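Long-range contacts in putative succinylglutamate desuccinylase / aspartoacylase (PDB 3FMC), which is probably a zinc-dependent hydrolase of the succinylglutamate desuccinylase/aspartoacylase family, thought to act on ester bonds: residues C[174-179]-C[344-349]; C[110-115]-C[226-231]; C[21-26]-C[71-76]; C[103-108]-C[136-141]. One frame throughout, in Å; residues are numbered along the deposited sequence.

Contact 1: residues C[174-179]-C[344-349]; sequences GPKSCK and ILHFAS
Lys176 and Ser177 pair with His346 and Leu345 as neighbouring antiparallel strands, the first couple hydrogen-bonded and the second not. His346 N gives a good bond to Lys176 O (2.9 Å), whereas the return bond from Lys176 N to His346 O is weak; Cys178 N donates to Ile344 O as the third. Lys176 and His346 share one face of the pair. There CB of Lys176 sits over one face of the imidazole, 3.8 Å from its centroid, a CH-pi contact near the CE1 side of the rim. His346 CG lies between the backbone N and the carbonyl carbon (chi1 73°). Its ND1 donates to Phe347 O at 2.7 Å, a bond in the ring plane that fixes the ring's rotation. An alanine in place of His346 would probably leave the lysine methylenes without their flat cover and Phe347 O without its imidazole donor. The lysine chain bends at chi2 and chi4, and NZ donates to two waters, which in turn donate to Phe347 O and Ala348 O, so an exposed lysine suits this margin. On the face of Leu345 and Ser177, the Leu345 side chain is crossed at about a right angle by Pro175, CG of the proline lying 3.8 Å from CD1 of the leucine, an apolar pair. Strand 357-363 flanks strand 341-346, where Ile344 and Leu345 both face Lys360 in a classic beta bulge; Tyr303 stacks on His346, and Glu86 of the second subunit packs on Pro175 and Ala348.

Contact 2: residues C[110-115]-C[226-231]; sequences NIEVWY and SSHGRE
Glu112 and His228 reach toward each other tip to tip, the carboxylate coming to the edge of the imidazole with the two planes 59° apart. Tyr115, one helical turn along, is the side chain to follow. Its CB points toward segment 226-231, and CG stands anti to the backbone N (chi1 177°), which carries CG away from that nitrogen. CD2 lies 3.9 Å from His228 ND1 and CE2 closer, at 3.6 Å; the rings are near parallel, at 15°, but slid so far apart that they barely overlap. At the tip, OH meets Arg230 CD at 3.2 Å, with Arg230 CB slightly farther off. The long tyrosine thus spans both residues that flank Gly229, the C-prime residue of the Schellman motif ending helix 210-227, whose positive phi turns the chain at the helix end; His228 and Arg230 on its two sides both point toward helix 111-118. Arg230, extended from CG to NE, carries its guanidinium past the phenol to a salt bridge with Asp123. His228 ND1 is hydrogen-bonded to Val224 O, and CE1 of the same ring lies 3.0 Å from Glu112 OE2, an oxygen that also bonds Gln116 NE2. An alanine in place of Glu112 would probably leave the CE1 edge of His228 without its acidic neighbour and Gln116 without its carboxylate partner.

Contact 3: residues C[21-26]-C[71-76]; sequences SLPVYR and LVPLAN
Tyr25 and Leu71 form an antiparallel hydrogen-bonded pair, joining strand 19-27 to strand 69-72, which also runs parallel to strand 36-40. Tyr25 N donates to Leu71 O at 2.8 Å, almost straight (175°), and Leu71 N to Tyr25 O at 2.7 Å. Beyond this pair the partnership gives way to side chains. Pro23 has no N-H to offer, and its O, buried beside Val72 CA, has no partner in the model; Ala75 O is likewise buried without one, with Leu22 CD2 pressed against it at 3.1 Å. Leu74 N donates to Asn50 OD1, and Leu74 O accepts a hydrogen bond from a water that also donates to Ser21 O, bridging strand 19-27 to the loop after strand 69-72. Asn76 caps the following helix weakly at Gly79 N while ND2 donates to Val42 O. The apolar groups fill in between: Val24 and Val72 lie side by side, pointing the same way, and Leu22 CD1 touches Val72 CG1 at 3.8 Å, branched chains well suited to a buried place, with Leu22 and Val24 also against helix 150-163. On the other side, with Leu71, the Tyr25 ring crosses Pro73 at about a right angle, and its hydroxyl is bonded to Leu323 O of the second subunit. The proline touches the ring at its edge, where Pro73 CG lies in the ring plane, 3.9 Å from Tyr25 CE2.

Contact 4: residues C[103-108]-C[136-141]; sequences EYLDHG and EECARR
Leu105 CG stands anti to the backbone N (chi1 180°) and His107 CG anti to the carbonyl carbon (chi1 -63°), and from these starts both side chains reach the same side of helix 123-142. Leu105 spreads its two methyls over one helical turn. CD2 rests near Glu137 O and Cys138 CA, while CD1 lies over one face of the Arg141 guanidinium, 3.6 Å from NE and displaced toward the rim. A leucine suits the place, since it can cover the flat, poorly hydrated face of an arginine while the NE-H of that arginine bonds His152 NE2. The imidazole of His107 slides past Glu137 in the opposite direction, its ND1 3.4 Å from Glu137 CB, and Cys138 SG stands at the ring edge, 4.1 Å from CE1. One water ties ND1 to Glu137 OE1, each at 3.0 Å. The carboxylate is also gripped side-on by Arg140, NH2 to OE1 at 2.9 Å and NE to OE2 at 3.2 Å, a salt bridge within the helix that fixes how the acid is turned and probably offsets its charge. The loop carrying Leu105 and His107 is thus laid against the helix mainly by van der Waals contact, with a water link beside it. It runs between helix 123-142 and helix 150-163, whose His163 bonds His107 NE2 and whose Gln159 accepts from Leu105 N, while Pro217 of helix 210-227 packs on His107.

Contact 3 is wholly buried, contacts 1 and 4 partly so, and contact 2 lies at the surface, its centre about 28 Å from the centre of the chain. Contacts 1 and 3 are strand pairings that reach the same sheet network and touch the second subunit; both carry backbone hydrogen bonds, three in contact 1, one of them weak, and two in contact 3, with aliphatic filling in contact 3 and a solvated lysine edge in contact 1. Contacts 2 and 4 join helices and loops on one side of the centre, are linked in sequence between Gly108 and Asn110, and touch no other subunit. Their segments meet through side chains, histidines beside glutamates in both, with a bridging water in contact 4.

Contact 1: residues C[174-179]-C[344-349]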
loop_
_atom_site.group_PDB
_atom_site.type_symbol
_atom_site.label_atom_id
_atom_site.label_comp_id
_atom_site.label_asym_id
_atom_site.label_seq_id
_atom_site.Cartn_x
_atom_site.Cartn_y
_atom_site.Cartn_z
ATOM N N GLY C 174 3.082 -4.633 20.574
ATOM C CA GLY C 174 3.197 -5.724 19.627
ATOM C C GLY C 174 1.973 -5.676 18.723
ATOM O O GLY C 174 1.224 -4.705 18.739
ATOM N N PRO C 175 1.811 -6.676 17.848
ATOM C CA PRO C 175 0.655 -6.745 16.940
ATOM C C PRO C 175 -0.556 -7.235 17.740
ATOM O O PRO C 175 -1.323 -6.404 18.184
ATOM C CB PRO C 175 1.127 -7.694 15.833
ATOM C CG PRO C 175 2.163 -8.575 16.503
ATOM C CD PRO C 175 2.849 -7.698 17.527
ATOM N N LYS C 176 -0.781 -8.543 17.840
ATOM C CA LYS C 176 -1.746 -9.106 18.839
ATOM C C LYS C 176 -0.758 -9.606 19.874
ATOM O O LYS C 176 -0.010 -10.561 19.627
ATOM C CB LYS C 176 -2.591 -10.220 18.295
ATOM C CG LYS C 176 -3.455 -9.803 17.119
ATOM C CD LYS C 176 -4.552 -8.798 17.473
ATOM C CE LYS C 176 -5.485 -8.629 16.276
ATOM N NZ LYS C 176 -6.157 -9.940 15.937
ATOM N N SER C 177 -0.693 -8.926 21.019
ATOM C CA SER C 177 0.405 -9.177 21.942
ATOM C C SER C 177 0.064 -8.999 23.421
ATOM O O SER C 177 -0.796 -8.220 23.775
ATOM C CB SER C 177 1.530 -8.202 21.594
ATOM O OG SER C 177 2.693 -8.294 22.378
ATOM N N CYS C 178 0.820 -9.695 24.258
ATOM C CA CYS C 178 0.746 -9.460 25.690
ATOM C C CYS C 178 1.752 -8.362 26.002
ATOM O O CYS C 178 2.503 -7.907 25.135
ATOM C CB CYS C 178 1.042 -10.753 26.501
ATOM S SG CYS C 178 2.665 -11.326 26.462
ATOM N N LYS C 179 1.722 -7.868 27.240
ATOM C CA LYS C 179 2.692 -6.860 27.687
ATOM C C LYS C 179 4.028 -7.574 27.968
ATOM O O LYS C 179 4.095 -8.608 28.644
ATOM C CB LYS C 179 2.197 -6.155 28.970
ATOM C CG LYS C 179 0.856 -5.549 28.815
ATOM C CD LYS C 179 0.441 -4.743 30.039
ATOM C CE LYS C 179 -0.939 -4.215 29.870
ATOM N NZ LYS C 179 -1.351 -3.434 31.053
ATOM N N ILE C 344 4.205 -14.757 22.975
ATOM C CA ILE C 344 4.097 -13.334 23.363
ATOM C C ILE C 344 3.153 -12.578 22.444
ATOM O O ILE C 344 2.347 -11.728 22.861
ATOM C CB ILE C 344 5.517 -12.664 23.377
ATOM C CG1 ILE C 344 6.426 -13.332 24.425
ATOM C CG2 ILE C 344 5.432 -11.162 23.591
ATOM C CD1 ILE C 344 5.818 -13.382 25.857
ATOM N N LEU C 345 3.238 -12.904 21.160
ATOM C CA LEU C 345 2.459 -12.165 20.170
ATOM C C LEU C 345 2.231 -13.066 18.963
ATOM O O LEU C 345 2.987 -14.026 18.733
ATOM C CB LEU C 345 3.216 -10.869 19.775
ATOM C CG LEU C 345 4.633 -10.992 19.188
ATOM C CD1 LEU C 345 4.565 -11.257 17.647
ATOM C CD2 LEU C 345 5.561 -9.808 19.415
ATOM N N HIS C 346 1.202 -12.727 18.205
ATOM C CA HIS C 346 0.898 -13.406 16.968
ATOM C C HIS C 346 0.452 -12.407 15.896
ATOM O O HIS C 346 0.058 -11.262 16.166
ATOM C CB HIS C 346 -0.105 -14.578 17.166
ATOM C CG HIS C 346 -1.530 -14.183 17.446
ATOM N ND1 HIS C 346 -2.329 -13.513 16.531
ATOM C CD2 HIS C 346 -2.329 -14.455 18.509
ATOM C CE1 HIS C 346 -3.539 -13.365 17.037
ATOM N NE2 HIS C 346 -3.581 -13.953 18.222
ATOM N N PHE C 347 0.443 -12.919 14.673
ATOM C CA PHE C 347 0.115 -12.151 13.482
ATOM C C PHE C 347 -1.275 -11.595 13.615
ATOM O O PHE C 347 -2.205 -12.282 14.087
ATOM C CB PHE C 347 0.277 -13.064 12.266
ATOM C CG PHE C 347 0.233 -12.354 10.936
ATOM C CD1 PHE C 347 1.173 -11.399 10.611
ATOM C CD2 PHE C 347 -0.671 -12.778 9.960
ATOM C CE1 PHE C 347 1.172 -10.815 9.344
ATOM C CE2 PHE C 347 -0.682 -12.194 8.710
ATOM C CZ PHE C 347 0.234 -11.209 8.415
ATOM N N ALA C 348 -1.453 -10.363 13.126
ATOM C CA ALA C 348 -2.721 -9.630 13.266
ATOM C C ALA C 348 -3.800 -9.943 12.257
ATOM O O ALA C 348 -4.907 -9.407 12.353
ATOM C CB ALA C 348 -2.425 -8.116 13.264
ATOM N N SER C 349 -3.492 -10.796 11.279
ATOM C CA SER C 349 -4.413 -11.162 10.224
ATOM C C SER C 349 -4.607 -12.702 10.261
ATOM O O SER C 349 -3.772 -13.431 10.802
ATOM C CB SER C 349 -3.836 -10.722 8.871
ATOM O OG SER C 349 -4.447 -11.423 7.821
HETATM O O HOH W 1 -5.035 -12.094 14.565
HETATM O O HOH W 2 -7.417 -9.584 13.509
#

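Contact 2: residues C[110-115]-C[226-231]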
loop_
_atom_site.group_PDB
_atom_site.type_symbol
_atom_site.label_atom_id
_atom_site.label_comp_id
_atom_site.label_asym_id
_atom_site.label_seq_id
_atom_site.Cartn_x
_atom_site.Cartn_y
_atom_site.Cartn_z
ATOM N N ASN C 110 35.996 5.424 18.418
ATOM C CA ASN C 110 36.676 4.387 19.204
ATOM C C ASN C 110 36.593 4.768 20.674
ATOM O O ASN C 110 37.161 5.782 21.090
ATOM C CB ASN C 110 38.116 4.191 18.709
ATOM C CG ASN C 110 38.854 3.098 19.469
ATOM O OD1 ASN C 110 38.765 3.005 20.681
ATOM N ND2 ASN C 110 39.597 2.274 18.748
ATOM N N ILE C 111 35.853 3.969 21.444
ATOM C CA ILE C 111 35.592 4.271 22.855
ATOM C C ILE C 111 36.832 4.018 23.720
ATOM O O ILE C 111 37.086 4.753 24.682
ATOM C CB ILE C 111 34.310 3.528 23.366
ATOM C CG1 ILE C 111 33.096 4.129 22.661
ATOM C CG2 ILE C 111 34.159 3.662 24.890
ATOM C CD1 ILE C 111 31.757 3.375 22.840
ATOM N N GLU C 112 37.594 3.001 23.368
ATOM C CA GLU C 112 38.859 2.749 24.065
ATOM C C GLU C 112 39.727 4.015 23.977
ATOM O O GLU C 112 40.179 4.512 24.991
ATOM C CB GLU C 112 39.569 1.502 23.512
ATOM C CG GLU C 112 40.946 1.223 24.151
ATOM C CD GLU C 112 40.896 1.133 25.700
ATOM O OE1 GLU C 112 40.114 0.304 26.220
ATOM O OE2 GLU C 112 41.644 1.888 26.372
ATOM N N VAL C 113 39.906 4.564 22.772
ATOM C CA VAL C 113 40.690 5.792 22.580
ATOM C C VAL C 113 40.056 6.971 23.272
ATOM O O VAL C 113 40.728 7.756 23.918
ATOM C CB VAL C 113 40.929 6.098 21.055
ATOM C CG1 VAL C 113 41.549 7.494 20.837
ATOM C CG2 VAL C 113 41.800 5.008 20.441
ATOM N N TRP C 114 38.740 7.116 23.165
ATOM C CA TRP C 114 38.068 8.214 23.850
ATOM C C TRP C 114 38.321 8.080 25.357
ATOM O O TRP C 114 38.604 9.060 26.043
ATOM C CB TRP C 114 36.554 8.178 23.588
ATOM C CG TRP C 114 35.838 9.363 24.114
ATOM C CD1 TRP C 114 35.444 10.455 23.388
ATOM C CD2 TRP C 114 35.403 9.608 25.476
ATOM N NE1 TRP C 114 34.786 11.342 24.198
ATOM C CE2 TRP C 114 34.771 10.864 25.486
ATOM C CE3 TRP C 114 35.500 8.883 26.688
ATOM C CZ2 TRP C 114 34.226 11.419 26.636
ATOM C CZ3 TRP C 114 34.964 9.433 27.834
ATOM C CH2 TRP C 114 34.335 10.701 27.804
ATOM N N TYR C 115 38.179 6.850 25.873
ATOM C CA TYR C 115 38.415 6.637 27.303
ATOM C C TYR C 115 39.831 7.061 27.709
ATOM O O TYR C 115 40.010 7.817 28.673
ATOM C CB TYR C 115 38.153 5.193 27.706
ATOM C CG TYR C 115 38.465 4.968 29.154
ATOM C CD1 TYR C 115 37.592 5.407 30.141
ATOM C CD2 TYR C 115 39.646 4.335 29.538
ATOM C CE1 TYR C 115 37.890 5.222 31.503
ATOM C CE2 TYR C 115 39.963 4.149 30.883
ATOM C CZ TYR C 115 39.073 4.584 31.861
ATOM O OH TYR C 115 39.344 4.390 33.201
ATOM N N SER C 226 36.178 -0.791 33.081
ATOM C CA SER C 226 36.413 -2.021 33.898
ATOM C C SER C 226 37.636 -2.816 33.445
ATOM O O SER C 226 38.337 -3.432 34.259
ATOM C CB SER C 226 35.184 -2.947 33.880
ATOM O OG SER C 226 34.101 -2.280 34.493
ATOM N N SER C 227 37.884 -2.856 32.137
ATOM C CA SER C 227 39.072 -3.537 31.642
ATOM C C SER C 227 40.339 -2.853 32.206
ATOM O O SER C 227 41.394 -3.494 32.284
ATOM C CB SER C 227 39.106 -3.581 30.102
ATOM O OG SER C 227 39.466 -2.315 29.582
ATOM N N HIS C 228 40.232 -1.578 32.585
ATOM C CA HIS C 228 41.337 -0.847 33.222
ATOM C C HIS C 228 41.200 -0.751 34.734
ATOM O O HIS C 228 41.867 0.074 35.364
ATOM C CB HIS C 228 41.463 0.565 32.633
ATOM C CG HIS C 228 41.856 0.543 31.204
ATOM N ND1 HIS C 228 40.946 0.722 30.187
ATOM C CD2 HIS C 228 43.033 0.246 30.613
ATOM C CE1 HIS C 228 41.560 0.578 29.027
ATOM N NE2 HIS C 228 42.823 0.271 29.258
ATOM N N GLY C 229 40.353 -1.587 35.332
ATOM C CA GLY C 229 40.162 -1.563 36.784
ATOM C C GLY C 229 39.478 -0.339 37.346
ATOM O O GLY C 229 39.663 -0.014 38.529
ATOM N N ARG C 230 38.693 0.356 36.517
ATOM C CA ARG C 230 37.922 1.515 36.965
ATOM C C ARG C 230 36.427 1.244 36.800
ATOM O O ARG C 230 35.951 0.835 35.741
ATOM C CB ARG C 230 38.297 2.783 36.214
ATOM C CG ARG C 230 37.445 3.963 36.626
ATOM C CD ARG C 230 37.980 5.205 36.001
ATOM N NE ARG C 230 37.225 6.402 36.344
ATOM C CZ ARG C 230 37.534 7.610 35.876
ATOM N NH1 ARG C 230 38.575 7.768 35.074
ATOM N NH2 ARG C 230 36.816 8.661 36.233
ATOM N N GLU C 231 35.710 1.439 37.887
ATOM C CA GLU C 231 34.326 1.167 37.900
ATOM C C GLU C 231 33.579 2.464 37.688
ATOM O O GLU C 231 33.585 3.344 38.537
ATOM C CB GLU C 231 33.934 0.462 39.221
ATOM C CG GLU C 231 32.449 0.409 39.489
ATOM C CD GLU C 231 31.643 -0.453 38.522
ATOM O OE1 GLU C 231 32.225 -1.181 37.698
ATOM O OE2 GLU C 231 30.389 -0.417 38.636
#

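Contact 3: residues C[21-26]-C[71-76]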
loop_
_atom_site.group_PDB
_atom_site.type_symbol
_atom_site.label_atom_id
_atom_site.label_comp_id
_atom_site.label_asym_id
_atom_site.label_seq_id
_atom_site.Cartn_x
_atom_site.Cartn_y
_atom_site.Cartn_z
ATOM N N SER C 21 6.471 17.679 12.937
ATOM C CA SER C 21 6.908 18.063 14.255
ATOM C C SER C 21 6.291 17.196 15.343
ATOM O O SER C 21 5.234 16.537 15.133
ATOM C CB SER C 21 6.709 19.540 14.539
ATOM O OG SER C 21 5.352 19.842 14.508
ATOM N N LEU C 22 6.995 17.201 16.496
ATOM C CA LEU C 22 6.659 16.391 17.661
ATOM C C LEU C 22 6.366 17.348 18.824
ATOM O O LEU C 22 7.068 18.343 18.978
ATOM C CB LEU C 22 7.880 15.543 18.100
ATOM C CG LEU C 22 8.699 14.729 17.107
ATOM C CD1 LEU C 22 9.707 13.841 17.759
ATOM C CD2 LEU C 22 7.745 13.922 16.233
ATOM N N PRO C 23 5.394 17.001 19.674
ATOM C CA PRO C 23 5.145 17.747 20.910
ATOM C C PRO C 23 6.037 17.133 21.999
ATOM O O PRO C 23 6.061 15.913 22.148
ATOM C CB PRO C 23 3.668 17.466 21.205
ATOM C CG PRO C 23 3.402 16.146 20.620
ATOM C CD PRO C 23 4.448 15.882 19.530
ATOM N N VAL C 24 6.829 17.967 22.673
ATOM C CA VAL C 24 7.724 17.543 23.770
ATOM C C VAL C 24 7.226 18.188 25.051
ATOM O O VAL C 24 7.229 19.432 25.136
ATOM C CB VAL C 24 9.172 17.929 23.474
ATOM C CG1 VAL C 24 10.152 17.406 24.596
ATOM C CG2 VAL C 24 9.554 17.404 22.092
ATOM N N TYR C 25 6.764 17.362 26.007
ATOM C CA TYR C 25 6.245 17.832 27.275
ATOM C C TYR C 25 7.319 17.631 28.335
ATOM O O TYR C 25 8.002 16.610 28.348
ATOM C CB TYR C 25 4.991 17.077 27.662
ATOM C CG TYR C 25 3.831 17.333 26.714
ATOM C CD1 TYR C 25 3.082 18.482 26.819
ATOM C CD2 TYR C 25 3.490 16.410 25.729
ATOM C CE1 TYR C 25 2.051 18.725 25.984
ATOM C CE2 TYR C 25 2.431 16.651 24.874
ATOM C CZ TYR C 25 1.731 17.815 24.983
ATOM O OH TYR C 25 0.677 18.093 24.146
ATOM N N ARG C 26 7.561 18.653 29.140
ATOM C CA ARG C 26 8.566 18.538 30.174
ATOM C C ARG C 26 8.077 18.972 31.526
ATOM O O ARG C 26 7.431 20.035 31.659
ATOM C CB ARG C 26 9.782 19.354 29.850
ATOM C CG ARG C 26 10.971 18.929 30.730
ATOM C CD ARG C 26 12.017 19.988 30.782
ATOM N NE ARG C 26 13.327 19.425 31.077
ATOM C CZ ARG C 26 14.414 20.138 31.372
ATOM N NH1 ARG C 26 14.362 21.465 31.474
ATOM N NH2 ARG C 26 15.567 19.511 31.592
ATOM N N LEU C 71 8.479 13.978 27.930
ATOM C CA LEU C 71 7.640 12.968 27.294
ATOM C C LEU C 71 7.293 13.419 25.880
ATOM O O LEU C 71 6.907 14.573 25.645
ATOM C CB LEU C 71 6.370 12.641 28.093
ATOM C CG LEU C 71 6.538 12.412 29.617
ATOM C CD1 LEU C 71 6.411 13.787 30.434
ATOM C CD2 LEU C 71 5.552 11.358 30.052
ATOM N N VAL C 72 7.444 12.467 24.964
ATOM C CA VAL C 72 7.256 12.698 23.523
ATOM C C VAL C 72 6.238 11.688 22.957
ATOM O O VAL C 72 6.613 10.637 22.466
ATOM C CB VAL C 72 8.605 12.653 22.753
ATOM C CG1 VAL C 72 8.423 13.077 21.240
ATOM C CG2 VAL C 72 9.677 13.542 23.416
ATOM N N PRO C 73 4.949 11.999 23.078
ATOM C CA PRO C 73 3.907 11.174 22.449
ATOM C C PRO C 73 3.925 11.531 20.946
ATOM O O PRO C 73 4.546 12.529 20.538
ATOM C CB PRO C 73 2.619 11.655 23.102
ATOM C CG PRO C 73 2.916 13.118 23.419
ATOM C CD PRO C 73 4.389 13.185 23.766
ATOM N N LEU C 74 3.289 10.706 20.124
ATOM C CA LEU C 74 3.140 11.021 18.708
ATOM C C LEU C 74 4.476 11.307 18.067
ATOM O O LEU C 74 4.649 12.277 17.296
ATOM C CB LEU C 74 2.144 12.197 18.553
ATOM C CG LEU C 74 0.753 12.047 19.161
ATOM C CD1 LEU C 74 0.021 13.386 19.298
ATOM C CD2 LEU C 74 -0.124 10.990 18.443
ATOM N N ALA C 75 5.420 10.426 18.363
ATOM C CA ALA C 75 6.823 10.690 18.004
ATOM C C ALA C 75 7.178 10.534 16.506
ATOM O O ALA C 75 8.279 10.878 16.115
ATOM C CB ALA C 75 7.812 9.867 18.875
ATOM N N ASN C 76 6.237 10.065 15.698
ATOM C CA ASN C 76 6.476 9.869 14.260
ATOM C C ASN C 76 5.228 10.186 13.453
ATOM O O ASN C 76 4.542 9.284 12.972
ATOM C CB ASN C 76 6.944 8.440 14.033
ATOM C CG ASN C 76 7.251 8.140 12.561
ATOM O OD1 ASN C 76 7.361 9.058 11.741
ATOM N ND2 ASN C 76 7.420 6.870 12.240
HETATM O O HOH W 3 3.501 14.625 16.027
#

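Contact 4: residues C[103-108]-C[136-141]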
loop_
_atom_site.group_PDB
_atom_site.type_symbol
_atom_site.label_atom_id
_atom_site.label_comp_id
_atom_site.label_asym_id
_atom_site.label_seq_id
_atom_site.Cartn_x
_atom_site.Cartn_y
_atom_site.Cartn_z
ATOM N N GLU C 103 16.558 2.859 12.345
ATOM C CA GLU C 103 17.263 4.052 11.842
ATOM C C GLU C 103 18.118 4.828 12.843
ATOM O O GLU C 103 18.660 5.893 12.539
ATOM C CB GLU C 103 16.218 4.971 11.229
ATOM C CG GLU C 103 15.725 4.508 9.863
ATOM C CD GLU C 103 16.647 4.891 8.732
ATOM O OE1 GLU C 103 17.886 5.079 8.949
ATOM O OE2 GLU C 103 16.109 5.029 7.616
ATOM N N TYR C 104 18.289 4.300 14.046
ATOM C CA TYR C 104 19.091 5.057 15.038
ATOM C C TYR C 104 20.579 4.999 14.702
ATOM O O TYR C 104 21.024 4.171 13.913
ATOM C CB TYR C 104 18.748 4.636 16.487
ATOM C CG TYR C 104 17.325 5.030 16.904
ATOM C CD1 TYR C 104 17.059 6.259 17.484
ATOM C CD2 TYR C 104 16.241 4.196 16.682
ATOM C CE1 TYR C 104 15.820 6.643 17.838
ATOM C CE2 TYR C 104 14.971 4.574 17.030
ATOM C CZ TYR C 104 14.742 5.815 17.603
ATOM O OH TYR C 104 13.454 6.130 17.991
ATOM N N LEU C 105 21.345 5.870 15.340
ATOM C CA LEU C 105 22.745 6.070 15.047
ATOM C C LEU C 105 23.651 5.294 15.975
ATOM O O LEU C 105 23.552 5.463 17.187
ATOM C CB LEU C 105 23.048 7.563 15.210
ATOM C CG LEU C 105 24.488 8.041 14.961
ATOM C CD1 LEU C 105 25.033 7.533 13.624
ATOM C CD2 LEU C 105 24.565 9.578 15.105
ATOM N N ASP C 106 24.460 4.398 15.403
ATOM C CA ASP C 106 25.490 3.634 16.132
ATOM C C ASP C 106 26.692 4.528 16.094
ATOM O O ASP C 106 27.208 4.846 15.016
ATOM C CB ASP C 106 25.810 2.347 15.401
ATOM C CG ASP C 106 26.656 1.332 16.226
ATOM O OD1 ASP C 106 26.859 1.476 17.441
ATOM O OD2 ASP C 106 27.085 0.326 15.621
ATOM N N HIS C 107 27.145 4.961 17.259
ATOM C CA HIS C 107 28.319 5.809 17.297
ATOM C C HIS C 107 29.560 4.998 16.921
ATOM O O HIS C 107 29.896 4.005 17.536
ATOM C CB HIS C 107 28.435 6.529 18.626
ATOM C CG HIS C 107 27.284 7.461 18.886
ATOM N ND1 HIS C 107 27.141 8.674 18.237
ATOM C CD2 HIS C 107 26.242 7.370 19.744
ATOM C CE1 HIS C 107 26.057 9.284 18.691
ATOM N NE2 HIS C 107 25.492 8.511 19.603
ATOM N N GLY C 108 30.215 5.426 15.867
ATOM C CA GLY C 108 31.389 4.726 15.384
ATOM C C GLY C 108 32.718 5.050 16.049
ATOM O O GLY C 108 33.667 4.285 15.896
ATOM N N GLU C 136 26.953 15.704 20.310
ATOM C CA GLU C 136 27.631 16.347 19.182
ATOM C C GLU C 136 27.687 15.454 17.955
ATOM O O GLU C 136 27.630 15.942 16.823
ATOM C CB GLU C 136 29.053 16.801 19.569
ATOM C CG GLU C 136 29.837 17.432 18.372
ATOM C CD GLU C 136 29.098 18.598 17.662
ATOM O OE1 GLU C 136 28.273 19.292 18.303
ATOM O OE2 GLU C 136 29.360 18.816 16.455
ATOM N N GLU C 137 27.829 14.144 18.171
ATOM C CA GLU C 137 27.897 13.178 17.087
ATOM C C GLU C 137 26.576 13.101 16.287
ATOM O O GLU C 137 26.585 12.879 15.056
ATOM C CB GLU C 137 28.319 11.799 17.612
ATOM C CG GLU C 137 29.805 11.687 17.918
ATOM C CD GLU C 137 30.686 11.823 16.685
ATOM O OE1 GLU C 137 30.753 10.897 15.874
ATOM O OE2 GLU C 137 31.308 12.873 16.527
ATOM N N CYS C 138 25.462 13.293 16.994
ATOM C CA CYS C 138 24.134 13.325 16.373
ATOM C C CYS C 138 24.033 14.583 15.478
ATOM O O CYS C 138 23.530 14.519 14.364
ATOM C CB CYS C 138 23.024 13.368 17.423
ATOM S SG CYS C 138 22.814 11.798 18.327
ATOM N N ALA C 139 24.468 15.729 16.009
ATOM C CA ALA C 139 24.469 16.984 15.269
ATOM C C ALA C 139 25.331 16.851 14.026
ATOM O O ALA C 139 24.952 17.290 12.959
ATOM C CB ALA C 139 24.966 18.131 16.160
ATOM N N ARG C 140 26.506 16.253 14.161
ATOM C CA ARG C 140 27.406 16.087 13.048
ATOM C C ARG C 140 26.758 15.224 11.955
ATOM O O ARG C 140 26.897 15.487 10.758
ATOM C CB ARG C 140 28.717 15.455 13.553
ATOM C CG ARG C 140 29.726 15.147 12.447
ATOM C CD ARG C 140 31.110 14.743 12.983
ATOM N NE ARG C 140 31.188 13.344 13.408
ATOM C CZ ARG C 140 31.288 12.312 12.577
ATOM N NH1 ARG C 140 31.289 12.489 11.255
ATOM N NH2 ARG C 140 31.367 11.083 13.069
ATOM N N ARG C 141 26.054 14.186 12.376
ATOM C CA ARG C 141 25.381 13.287 11.450
ATOM C C ARG C 141 24.340 13.992 10.570
ATOM O O ARG C 141 24.217 13.704 9.382
ATOM C CB ARG C 141 24.653 12.194 12.250
ATOM C CG ARG C 141 24.176 11.067 11.403
ATOM C CD ARG C 141 25.346 10.232 10.931
ATOM N NE ARG C 141 24.825 9.041 10.327
ATOM C CZ ARG C 141 25.522 7.998 9.942
ATOM N NH1 ARG C 141 26.847 7.979 10.039
ATOM N NH2 ARG C 141 24.877 6.987 9.400
HETATM O O HOH W 4 28.559 8.897 15.578
#